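Surface glycoprotein (Trypanosoma brucei, PDB 5KLH) is a transmembrane surface antigen of the procyclic, insect-stage parasite and a putative sensor, represented here by its bilobed ectodomain. Local coordinates at residues A[33-43]-A[55-63]; A[64-75]-A[85-93]. One frame throughout, in Å; residues are numbered along the deposited sequence.

Interaction 1 of 2, residues A[33-43]-A[55-63]; sequences FSDVKATVRRQ and SVYTEATVP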
loop_
_atom_site.group_PDB
_atom_site.type_symbol
_atom_site.label_atom_id
_atom_site.label_comp_id
_atom_site.label_asym_id
_atom_site.label_seq_id
_atom_site.Cartn_x
_atom_site.Cartn_y
_atom_site.Cartn_z
ATOM N N PHE A 33 -6.204 -2.860 -19.249
ATOM C CA PHE A 33 -6.777 -3.030 -17.923
ATOM C C PHE A 33 -8.280 -2.857 -18.091
ATOM O O PHE A 33 -8.732 -1.769 -18.429
ATOM C CB PHE A 33 -6.229 -2.005 -16.919
ATOM C CG PHE A 33 -4.786 -2.217 -16.529
ATOM C CD1 PHE A 33 -4.445 -3.118 -15.525
ATOM C CD2 PHE A 33 -3.778 -1.480 -17.130
ATOM C CE1 PHE A 33 -3.107 -3.298 -15.151
ATOM C CE2 PHE A 33 -2.451 -1.654 -16.759
ATOM C CZ PHE A 33 -2.114 -2.549 -15.772
ATOM N N SER A 34 -9.041 -3.924 -17.863
ATOM C CA SER A 34 -10.485 -3.907 -18.071
ATOM C C SER A 34 -10.836 -3.205 -19.392
ATOM O O SER A 34 -11.656 -2.277 -19.417
ATOM C CB SER A 34 -11.191 -3.228 -16.893
ATOM O OG SER A 34 -10.997 -3.994 -15.713
ATOM N N ASP A 35 -10.169 -3.657 -20.457
ATOM C CA ASP A 35 -10.364 -3.194 -21.831
ATOM C C ASP A 35 -9.900 -1.763 -22.093
ATOM O O ASP A 35 -10.068 -1.254 -23.204
ATOM C CB ASP A 35 -11.829 -3.336 -22.226
ATOM C CG ASP A 35 -12.338 -4.735 -22.027
ATOM O OD1 ASP A 35 -11.682 -5.674 -22.527
ATOM O OD2 ASP A 35 -13.367 -4.893 -21.339
ATOM N N VAL A 36 -9.289 -1.115 -21.102
ATOM C CA VAL A 36 -8.680 0.188 -21.371
ATOM C C VAL A 36 -7.209 0.014 -21.749
ATOM O O VAL A 36 -6.472 -0.701 -21.071
ATOM C CB VAL A 36 -8.794 1.137 -20.161
ATOM C CG1 VAL A 36 -8.190 2.504 -20.499
ATOM C CG2 VAL A 36 -10.245 1.305 -19.750
ATOM N N LYS A 37 -6.780 0.654 -22.836
ATOM C CA LYS A 37 -5.410 0.484 -23.322
ATOM C C LYS A 37 -4.369 0.904 -22.286
ATOM O O LYS A 37 -4.437 2.012 -21.757
ATOM C CB LYS A 37 -5.185 1.296 -24.599
ATOM C CG LYS A 37 -3.798 1.102 -25.190
ATOM C CD LYS A 37 -3.655 1.835 -26.515
ATOM C CE LYS A 37 -2.312 1.517 -27.143
ATOM N NZ LYS A 37 -2.169 2.096 -28.513
ATOM N N ALA A 38 -3.407 0.028 -22.022
ATOM C CA ALA A 38 -2.334 0.320 -21.069
ATOM C C ALA A 38 -1.180 1.074 -21.719
ATOM O O ALA A 38 -0.941 0.953 -22.921
ATOM C CB ALA A 38 -1.820 -0.964 -20.454
ATOM N N THR A 39 -0.433 1.815 -20.907
ATOM C CA THR A 39 0.717 2.548 -21.388
ATOM C C THR A 39 1.873 2.290 -20.452
ATOM O O THR A 39 1.734 2.493 -19.256
ATOM C CB THR A 39 0.433 4.069 -21.448
ATOM O OG1 THR A 39 -0.723 4.312 -22.258
ATOM C CG2 THR A 39 1.628 4.819 -22.019
ATOM N N VAL A 40 2.999 1.833 -20.987
ATOM C CA VAL A 40 4.196 1.668 -20.177
ATOM C C VAL A 40 4.792 3.030 -19.860
ATOM O O VAL A 40 5.029 3.840 -20.760
ATOM C CB VAL A 40 5.247 0.795 -20.898
ATOM C CG1 VAL A 40 6.539 0.702 -20.076
ATOM C CG2 VAL A 40 4.677 -0.578 -21.140
ATOM N N ARG A 41 5.040 3.268 -18.572
ATOM C CA ARG A 41 5.526 4.547 -18.086
ATOM C C ARG A 41 6.885 4.385 -17.449
ATOM O O ARG A 41 7.093 3.490 -16.630
ATOM C CB ARG A 41 4.564 5.139 -17.047
ATOM C CG ARG A 41 3.176 5.466 -17.547
ATOM C CD ARG A 41 3.157 6.747 -18.320
ATOM N NE ARG A 41 1.820 7.107 -18.793
ATOM C CZ ARG A 41 1.610 8.059 -19.698
ATOM N NH1 ARG A 41 2.648 8.706 -20.205
ATOM N NH2 ARG A 41 0.384 8.360 -20.102
ATOM N N ARG A 42 7.810 5.265 -17.805
ATOM C CA ARG A 42 9.113 5.280 -17.164
ATOM C C ARG A 42 9.231 6.530 -16.294
ATOM O O ARG A 42 9.218 7.652 -16.804
ATOM C CB ARG A 42 10.218 5.218 -18.221
ATOM C CG ARG A 42 10.208 3.915 -19.029
ATOM C CD ARG A 42 10.810 4.068 -20.429
ATOM N NE ARG A 42 9.802 4.362 -21.452
ATOM C CZ ARG A 42 9.719 5.504 -22.131
ATOM N NH1 ARG A 42 8.764 5.672 -23.037
ATOM N NH2 ARG A 42 10.589 6.480 -21.915
ATOM N N GLN A 43 9.319 6.332 -14.979
ATOM C CA GLN A 43 9.403 7.438 -14.033
ATOM C C GLN A 43 10.781 7.426 -13.379
ATOM O O GLN A 43 11.538 6.446 -13.489
ATOM C CB GLN A 43 8.298 7.347 -12.964
ATOM C CG GLN A 43 8.399 6.101 -12.033
ATOM C CD GLN A 43 7.286 6.020 -10.976
ATOM O OE1 GLN A 43 6.514 6.971 -10.808
ATOM N NE2 GLN A 43 7.203 4.875 -10.255
ATOM N N SER A 55 12.230 3.645 -12.595
ATOM C CA SER A 55 11.097 2.851 -12.133
ATOM C C SER A 55 10.190 2.741 -13.340
ATOM O O SER A 55 10.032 3.716 -14.077
ATOM C CB SER A 55 10.395 3.518 -10.943
ATOM O OG SER A 55 9.147 2.899 -10.637
ATOM N N VAL A 56 9.620 1.563 -13.562
ATOM C CA VAL A 56 8.840 1.336 -14.765
ATOM C C VAL A 56 7.562 0.596 -14.403
ATOM O O VAL A 56 7.607 -0.412 -13.698
ATOM C CB VAL A 56 9.627 0.517 -15.812
ATOM C CG1 VAL A 56 8.762 0.283 -17.039
ATOM C CG2 VAL A 56 10.903 1.236 -16.203
ATOM N N TYR A 57 6.420 1.106 -14.851
ATOM C CA TYR A 57 5.155 0.423 -14.610
ATOM C C TYR A 57 4.281 0.540 -15.854
ATOM O O TYR A 57 4.560 1.339 -16.743
ATOM C CB TYR A 57 4.448 1.007 -13.379
ATOM C CG TYR A 57 4.181 2.494 -13.447
ATOM C CD1 TYR A 57 5.132 3.405 -13.011
ATOM C CD2 TYR A 57 2.969 2.982 -13.920
ATOM C CE1 TYR A 57 4.893 4.769 -13.072
ATOM C CE2 TYR A 57 2.722 4.336 -13.977
ATOM C CZ TYR A 57 3.690 5.222 -13.551
ATOM O OH TYR A 57 3.444 6.570 -13.605
ATOM N N THR A 58 3.235 -0.260 -15.940
ATOM C CA THR A 58 2.255 -0.040 -16.991
ATOM C C THR A 58 0.930 0.362 -16.338
ATOM O O THR A 58 0.620 -0.079 -15.221
ATOM C CB THR A 58 2.118 -1.272 -17.897
ATOM O OG1 THR A 58 1.377 -0.924 -19.064
ATOM C CG2 THR A 58 1.415 -2.425 -17.179
ATOM N N GLU A 59 0.181 1.246 -16.998
ATOM C CA GLU A 59 -0.968 1.885 -16.348
ATOM C C GLU A 59 -2.118 2.173 -17.289
ATOM O O GLU A 59 -1.924 2.340 -18.489
ATOM C CB GLU A 59 -0.550 3.204 -15.675
ATOM C CG GLU A 59 -0.039 4.289 -16.640
ATOM C CD GLU A 59 -1.149 5.115 -17.288
ATOM O OE1 GLU A 59 -0.872 5.780 -18.316
ATOM O OE2 GLU A 59 -2.290 5.119 -16.770
ATOM N N ALA A 60 -3.312 2.253 -16.718
ATOM C CA ALA A 60 -4.460 2.759 -17.431
ATOM C C ALA A 60 -5.426 3.319 -16.407
ATOM O O ALA A 60 -5.427 2.888 -15.249
ATOM C CB ALA A 60 -5.111 1.651 -18.279
ATOM N N THR A 61 -6.222 4.295 -16.829
ATOM C CA THR A 61 -7.290 4.836 -15.993
ATOM C C THR A 61 -8.577 4.096 -16.324
ATOM O O THR A 61 -9.036 4.117 -17.468
ATOM C CB THR A 61 -7.468 6.341 -16.216
ATOM O OG1 THR A 61 -6.254 7.009 -15.859
ATOM C CG2 THR A 61 -8.599 6.888 -15.355
ATOM N N VAL A 62 -9.128 3.400 -15.333
ATOM C CA VAL A 62 -10.320 2.597 -15.531
ATOM C C VAL A 62 -11.536 3.328 -14.995
ATOM O O VAL A 62 -11.565 3.705 -13.834
ATOM C CB VAL A 62 -10.192 1.228 -14.828
ATOM C CG1 VAL A 62 -11.445 0.422 -15.029
ATOM C CG2 VAL A 62 -8.981 0.475 -15.374
ATOM N N PRO A 63 -12.545 3.550 -15.845
ATOM C CA PRO A 63 -13.732 4.214 -15.298
ATOM C C PRO A 63 -14.448 3.317 -14.297
ATOM O O PRO A 63 -14.459 2.106 -14.469
ATOM C CB PRO A 63 -14.593 4.466 -16.540
ATOM C CG PRO A 63 -14.158 3.397 -17.516
ATOM C CD PRO A 63 -12.690 3.209 -17.271
HETATM O O HOH W 1 -3.046 3.971 -20.510
HETATM O O HOH W 2 -2.404 7.056 -19.776
HETATM O O HOH W 3 3.688 7.242 -10.608
#

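Interaction 2 of 2, residues A[64-75]-A[85-93]; sequences VSGNTDGSQLVV and FTRRSPLHA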
loop_
_atom_site.group_PDB
_atom_site.type_symbol
_atom_site.label_atom_id
_atom_site.label_comp_id
_atom_site.label_asym_id
_atom_site.label_seq_id
_atom_site.Cartn_x
_atom_site.Cartn_y
_atom_site.Cartn_z
ATOM N N VAL A 64 -15.035 3.897 -13.259
ATOM C CA VAL A 64 -15.796 3.087 -12.317
ATOM C C VAL A 64 -17.056 2.532 -12.999
ATOM O O VAL A 64 -17.387 1.344 -12.873
ATOM C CB VAL A 64 -16.151 3.903 -11.061
ATOM C CG1 VAL A 64 -17.230 3.226 -10.246
ATOM C CG2 VAL A 64 -14.905 4.096 -10.218
ATOM N N SER A 65 -17.739 3.393 -13.744
ATOM C CA SER A 65 -18.937 2.982 -14.484
ATOM C C SER A 65 -18.635 1.873 -15.488
ATOM O O SER A 65 -17.754 2.007 -16.350
ATOM C CB SER A 65 -19.561 4.181 -15.202
ATOM O OG SER A 65 -20.814 3.826 -15.761
ATOM N N GLY A 66 -19.353 0.761 -15.355
ATOM C CA GLY A 66 -19.166 -0.373 -16.237
ATOM C C GLY A 66 -18.128 -1.370 -15.760
ATOM O O GLY A 66 -17.945 -2.419 -16.376
ATOM N N ASN A 67 -17.449 -1.040 -14.664
ATOM C CA ASN A 67 -16.416 -1.912 -14.118
ATOM C C ASN A 67 -16.647 -2.180 -12.639
ATOM O O ASN A 67 -15.696 -2.421 -11.897
ATOM C CB ASN A 67 -15.015 -1.313 -14.334
ATOM C CG ASN A 67 -14.626 -1.269 -15.794
ATOM O OD1 ASN A 67 -14.516 -2.313 -16.451
ATOM N ND2 ASN A 67 -14.398 -0.061 -16.314
ATOM N N THR A 68 -17.911 -2.152 -12.216
ATOM C CA THR A 68 -18.249 -2.456 -10.826
ATOM C C THR A 68 -18.971 -3.790 -10.658
ATOM O O THR A 68 -19.783 -4.188 -11.494
ATOM C CB THR A 68 -19.127 -1.352 -10.193
ATOM O OG1 THR A 68 -20.329 -1.201 -10.954
ATOM C CG2 THR A 68 -18.390 -0.035 -10.171
ATOM N N ASP A 69 -18.650 -4.470 -9.565
ATOM C CA ASP A 69 -19.352 -5.686 -9.148
ATOM C C ASP A 69 -19.758 -5.444 -7.718
ATOM O O ASP A 69 -18.964 -5.654 -6.798
ATOM C CB ASP A 69 -18.465 -6.919 -9.282
ATOM C CG ASP A 69 -19.106 -8.184 -8.715
ATOM O OD1 ASP A 69 -20.332 -8.200 -8.481
ATOM O OD2 ASP A 69 -18.368 -9.173 -8.512
ATOM N N GLY A 70 -20.981 -4.956 -7.535
ATOM C CA GLY A 70 -21.447 -4.579 -6.217
ATOM C C GLY A 70 -20.681 -3.373 -5.713
ATOM O O GLY A 70 -20.801 -2.280 -6.261
ATOM N N SER A 71 -19.877 -3.575 -4.679
ATOM C CA SER A 71 -19.142 -2.468 -4.075
ATOM C C SER A 71 -17.687 -2.434 -4.550
ATOM O O SER A 71 -16.906 -1.576 -4.120
ATOM C CB SER A 71 -19.187 -2.581 -2.551
ATOM O OG SER A 71 -18.472 -3.729 -2.109
ATOM N N GLN A 72 -17.338 -3.377 -5.426
ATOM C CA GLN A 72 -15.956 -3.582 -5.853
ATOM C C GLN A 72 -15.700 -3.081 -7.258
ATOM O O GLN A 72 -16.525 -3.258 -8.157
ATOM C CB GLN A 72 -15.590 -5.071 -5.790
ATOM C CG GLN A 72 -15.874 -5.706 -4.454
ATOM C CD GLN A 72 -14.790 -5.456 -3.429
ATOM O OE1 GLN A 72 -13.596 -5.611 -3.705
ATOM N NE2 GLN A 72 -15.203 -5.097 -2.222
ATOM N N LEU A 73 -14.541 -2.459 -7.449
ATOM C CA LEU A 73 -14.028 -2.227 -8.782
ATOM C C LEU A 73 -13.421 -3.541 -9.253
ATOM O O LEU A 73 -12.741 -4.217 -8.477
ATOM C CB LEU A 73 -12.970 -1.123 -8.781
ATOM C CG LEU A 73 -12.281 -0.764 -10.099
ATOM C CD1 LEU A 73 -13.184 0.123 -10.954
ATOM C CD2 LEU A 73 -10.979 -0.059 -9.798
ATOM N N VAL A 74 -13.695 -3.906 -10.503
ATOM C CA VAL A 74 -13.186 -5.132 -11.088
ATOM C C VAL A 74 -12.141 -4.793 -12.127
ATOM O O VAL A 74 -12.462 -4.238 -13.184
ATOM C CB VAL A 74 -14.320 -5.961 -11.735
ATOM C CG1 VAL A 74 -13.763 -7.245 -12.323
ATOM C CG2 VAL A 74 -15.396 -6.273 -10.702
ATOM N N VAL A 75 -10.890 -5.134 -11.839
ATOM C CA VAL A 75 -9.792 -4.810 -12.741
ATOM C C VAL A 75 -9.276 -6.096 -13.370
ATOM O O VAL A 75 -8.694 -6.936 -12.693
ATOM C CB VAL A 75 -8.659 -4.077 -12.001
ATOM C CG1 VAL A 75 -7.541 -3.711 -12.959
ATOM C CG2 VAL A 75 -9.209 -2.827 -11.329
ATOM N N PHE A 85 -4.887 -11.933 -14.674
ATOM C CA PHE A 85 -5.511 -12.056 -13.371
ATOM C C PHE A 85 -6.463 -10.913 -13.145
ATOM O O PHE A 85 -6.381 -9.876 -13.824
ATOM C CB PHE A 85 -4.459 -12.140 -12.244
ATOM C CG PHE A 85 -3.671 -10.879 -12.015
ATOM C CD1 PHE A 85 -2.549 -10.600 -12.777
ATOM C CD2 PHE A 85 -4.018 -10.006 -10.996
ATOM C CE1 PHE A 85 -1.799 -9.448 -12.552
ATOM C CE2 PHE A 85 -3.271 -8.853 -10.765
ATOM C CZ PHE A 85 -2.171 -8.575 -11.541
ATOM N N THR A 86 -7.379 -11.114 -12.202
ATOM C CA THR A 86 -8.326 -10.082 -11.808
ATOM C C THR A 86 -8.059 -9.621 -10.382
ATOM O O THR A 86 -7.797 -10.431 -9.495
ATOM C CB THR A 86 -9.782 -10.584 -11.909
ATOM O OG1 THR A 86 -10.076 -10.919 -13.270
ATOM C CG2 THR A 86 -10.774 -9.512 -11.446
ATOM N N ARG A 87 -8.127 -8.315 -10.167
ATOM C CA ARG A 87 -8.204 -7.789 -8.816
ATOM C C ARG A 87 -9.532 -7.095 -8.642
ATOM O O ARG A 87 -9.887 -6.210 -9.440
ATOM C CB ARG A 87 -7.065 -6.812 -8.512
ATOM C CG ARG A 87 -7.240 -6.099 -7.173
ATOM C CD ARG A 87 -6.932 -7.037 -6.005
ATOM N NE ARG A 87 -5.526 -7.424 -6.020
ATOM C CZ ARG A 87 -4.555 -6.742 -5.409
ATOM N NH1 ARG A 87 -4.834 -5.649 -4.700
ATOM N NH2 ARG A 87 -3.300 -7.161 -5.502
ATOM N N ARG A 88 -10.262 -7.516 -7.616
ATOM C CA ARG A 88 -11.390 -6.753 -7.096
ATOM C C ARG A 88 -10.946 -5.956 -5.883
ATOM O O ARG A 88 -10.303 -6.499 -4.994
ATOM C CB ARG A 88 -12.540 -7.686 -6.729
ATOM C CG ARG A 88 -13.354 -8.123 -7.920
ATOM C CD ARG A 88 -14.391 -9.167 -7.528
ATOM N NE ARG A 88 -15.384 -9.323 -8.589
ATOM C CZ ARG A 88 -15.160 -9.981 -9.717
ATOM N NH1 ARG A 88 -13.987 -10.546 -9.929
ATOM N NH2 ARG A 88 -16.119 -10.081 -10.633
ATOM N N SER A 89 -11.266 -4.665 -5.849
ATOM C CA SER A 89 -10.850 -3.811 -4.746
ATOM C C SER A 89 -12.042 -2.945 -4.402
ATOM O O SER A 89 -12.732 -2.484 -5.310
ATOM C CB SER A 89 -9.641 -2.948 -5.138
ATOM O OG SER A 89 -9.041 -2.346 -4.000
ATOM N N PRO A 90 -12.286 -2.704 -3.105
ATOM C CA PRO A 90 -13.482 -1.936 -2.750
ATOM C C PRO A 90 -13.388 -0.482 -3.199
ATOM O O PRO A 90 -12.360 0.149 -2.966
ATOM C CB PRO A 90 -13.533 -2.037 -1.218
ATOM C CG PRO A 90 -12.151 -2.359 -0.809
ATOM C CD PRO A 90 -11.562 -3.187 -1.918
ATOM N N LEU A 91 -14.447 0.025 -3.829
ATOM C CA LEU A 91 -14.511 1.442 -4.224
ATOM C C LEU A 91 -14.451 2.365 -3.024
ATOM O O LEU A 91 -13.918 3.477 -3.099
ATOM C CB LEU A 91 -15.782 1.713 -5.004
ATOM C CG LEU A 91 -15.838 1.022 -6.361
ATOM C CD1 LEU A 91 -17.253 1.064 -6.899
ATOM C CD2 LEU A 91 -14.875 1.691 -7.318
ATOM N N HIS A 92 -15.004 1.888 -1.916
ATOM C CA HIS A 92 -15.039 2.648 -0.681
ATOM C C HIS A 92 -14.674 1.742 0.467
ATOM O O HIS A 92 -15.145 0.613 0.542
ATOM C CB HIS A 92 -16.427 3.254 -0.453
ATOM C CG HIS A 92 -16.687 3.622 0.973
ATOM N ND1 HIS A 92 -17.589 2.942 1.765
ATOM C CD2 HIS A 92 -16.141 4.582 1.757
ATOM C CE1 HIS A 92 -17.590 3.473 2.977
ATOM N NE2 HIS A 92 -16.730 4.474 2.995
ATOM N N ALA A 93 -13.843 2.226 1.376
ATOM C CA ALA A 93 -13.546 1.467 2.574
ATOM C C ALA A 93 -13.741 2.326 3.803
ATOM O O ALA A 93 -13.550 3.548 3.774
ATOM C CB ALA A 93 -12.120 0.909 2.528
HETATM O O HOH W 4 -17.162 -0.085 -1.805
#

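Interaction 1 of 2, residues A[33-43]-A[55-63]
Gln-43, Arg-41 and Glu-59 give up the most surface here, and all three lie on one face of a two-stranded antiparallel pair, with Tyr-57 and Ser-55 among them. The amide of Gln-43 reaches across to its hydrogen-bonded partner: NE2 donates to Ser-55 OG at 2.8 Å, nearly straight (174°) and in the plane of the amide, which fixes the amide's rotation. The same OG is also hydrogen-bonded to Asp-207. The amide carbon CD of Gln-43 meets the edge of the Tyr-57 ring, 3.4 Å from CE1, the two planes being 68° apart, and a water bridges Gln-43 OE1 to Tyr-57 OH. Over a face of that ring sits Arg-41 CB, a CH-pi contact 3.8 Å from the centroid.

This is the antiparallel hairpin of strands 36-47 and 51-63, joined to a larger mixed sheet through strand 197-204, where Tyr-203 meets the Tyr-57 ring. Paired backbone bonds link Thr-39 with Glu-59, Arg-41 with Tyr-57 and Gln-43 with Ser-55.

The aliphatic start of Arg-41 lies against Glu-59, and a bend at chi2 (-78°) brings the edge of its guanidinium to the carboxylate, the two groups lying at a shallow tilt. NE then forms a salt bridge to OE1 of Glu-59 at 3.0 Å, on the anti side of the oxygen but tilted out of the carboxylate plane, while NH2 adds a weak bond to the same atom. The methyl of Thr-39 rests over the guanidinium.

Farther along, the Phe-33 ring packs obliquely on Ala-60, CD2 lying 3.6 Å from Ala-60 CB, and CZ reaches Thr-58 CG2 at 3.8 Å. Val-36, which closes the type I' turn from Phe-33, sets CG1 3.9 Å from Ala-60 CB.

Interaction 2 of 2, residues A[64-75]-A[85-93]
Leu-91 holds CG opposite its own carbonyl carbon (chi1 -67°) and Arg-88 does likewise (chi1 -80°) before running extended from CG to NE; these torsions lay both side chains against segment 64-75. Leu-91 buries the most surface. Its CD2 meets Leu-73 CB at 3.7 Å and approaches Val-64 tip to tip, while CD1 touches Thr-68 CG2 at 3.6 Å, the two side chains crossing at about a right angle.

Arg-88 lies beside Val-74, pointing the same way, with Val-74 CG2 over one face of the guanidinium. Its side-on grip places both NE (3.0 Å) and NH2 (3.2 Å) on the single oxygen OD2 of Asp-69, the carboxylate standing almost perpendicular to the guanidinium, at 86°. NE meets OD2 on the anti lone pair of that oxygen, whereas NH2 comes from above the carboxylate plane. Gln-72 bends at chi2 to lie alongside Pro-90, its NE2 3.6 Å from Pro-90 CB.

Backbone bonds pair Leu-73 with Ser-89 and Val-75 with Arg-87. Beyond Pro-90, Leu-91 N donates to Ser-71 O at 2.9 Å, and the same oxygen accepts from a water that also takes the His-92 N-H. The arrangement is that of an antiparallel beta hairpin, strands 72-79 and 85-100, with the short strand 68-69 paired to the start of strand 72-79 through a type II' turn from Asp-69 to Gln-72.

Overall arrangement
Interactions 1 and 2 are successive antiparallel hairpins of one mixed sheet, with centres about 17 Å apart, both partly buried and near the same distance from the chain's centre. They meet directly: Ser-34 OG probably hydrogen-bonds to Val-74 O, and Val-62 packs on Asn-67. Strand 197-204 receives buried side chains from both, Phe-33 from interaction 1 and Leu-73 and Val-75 from interaction 2. Each places an arginine-carboxylate bridge on a more accessible face, but the setting differs. In 33-43/55-63 direct polar bonds flank a tyrosine ring and waters add bridges, whereas in 64-75/85-93 a folded-back turn supplies the acid and aliphatic groups pack against a leucine.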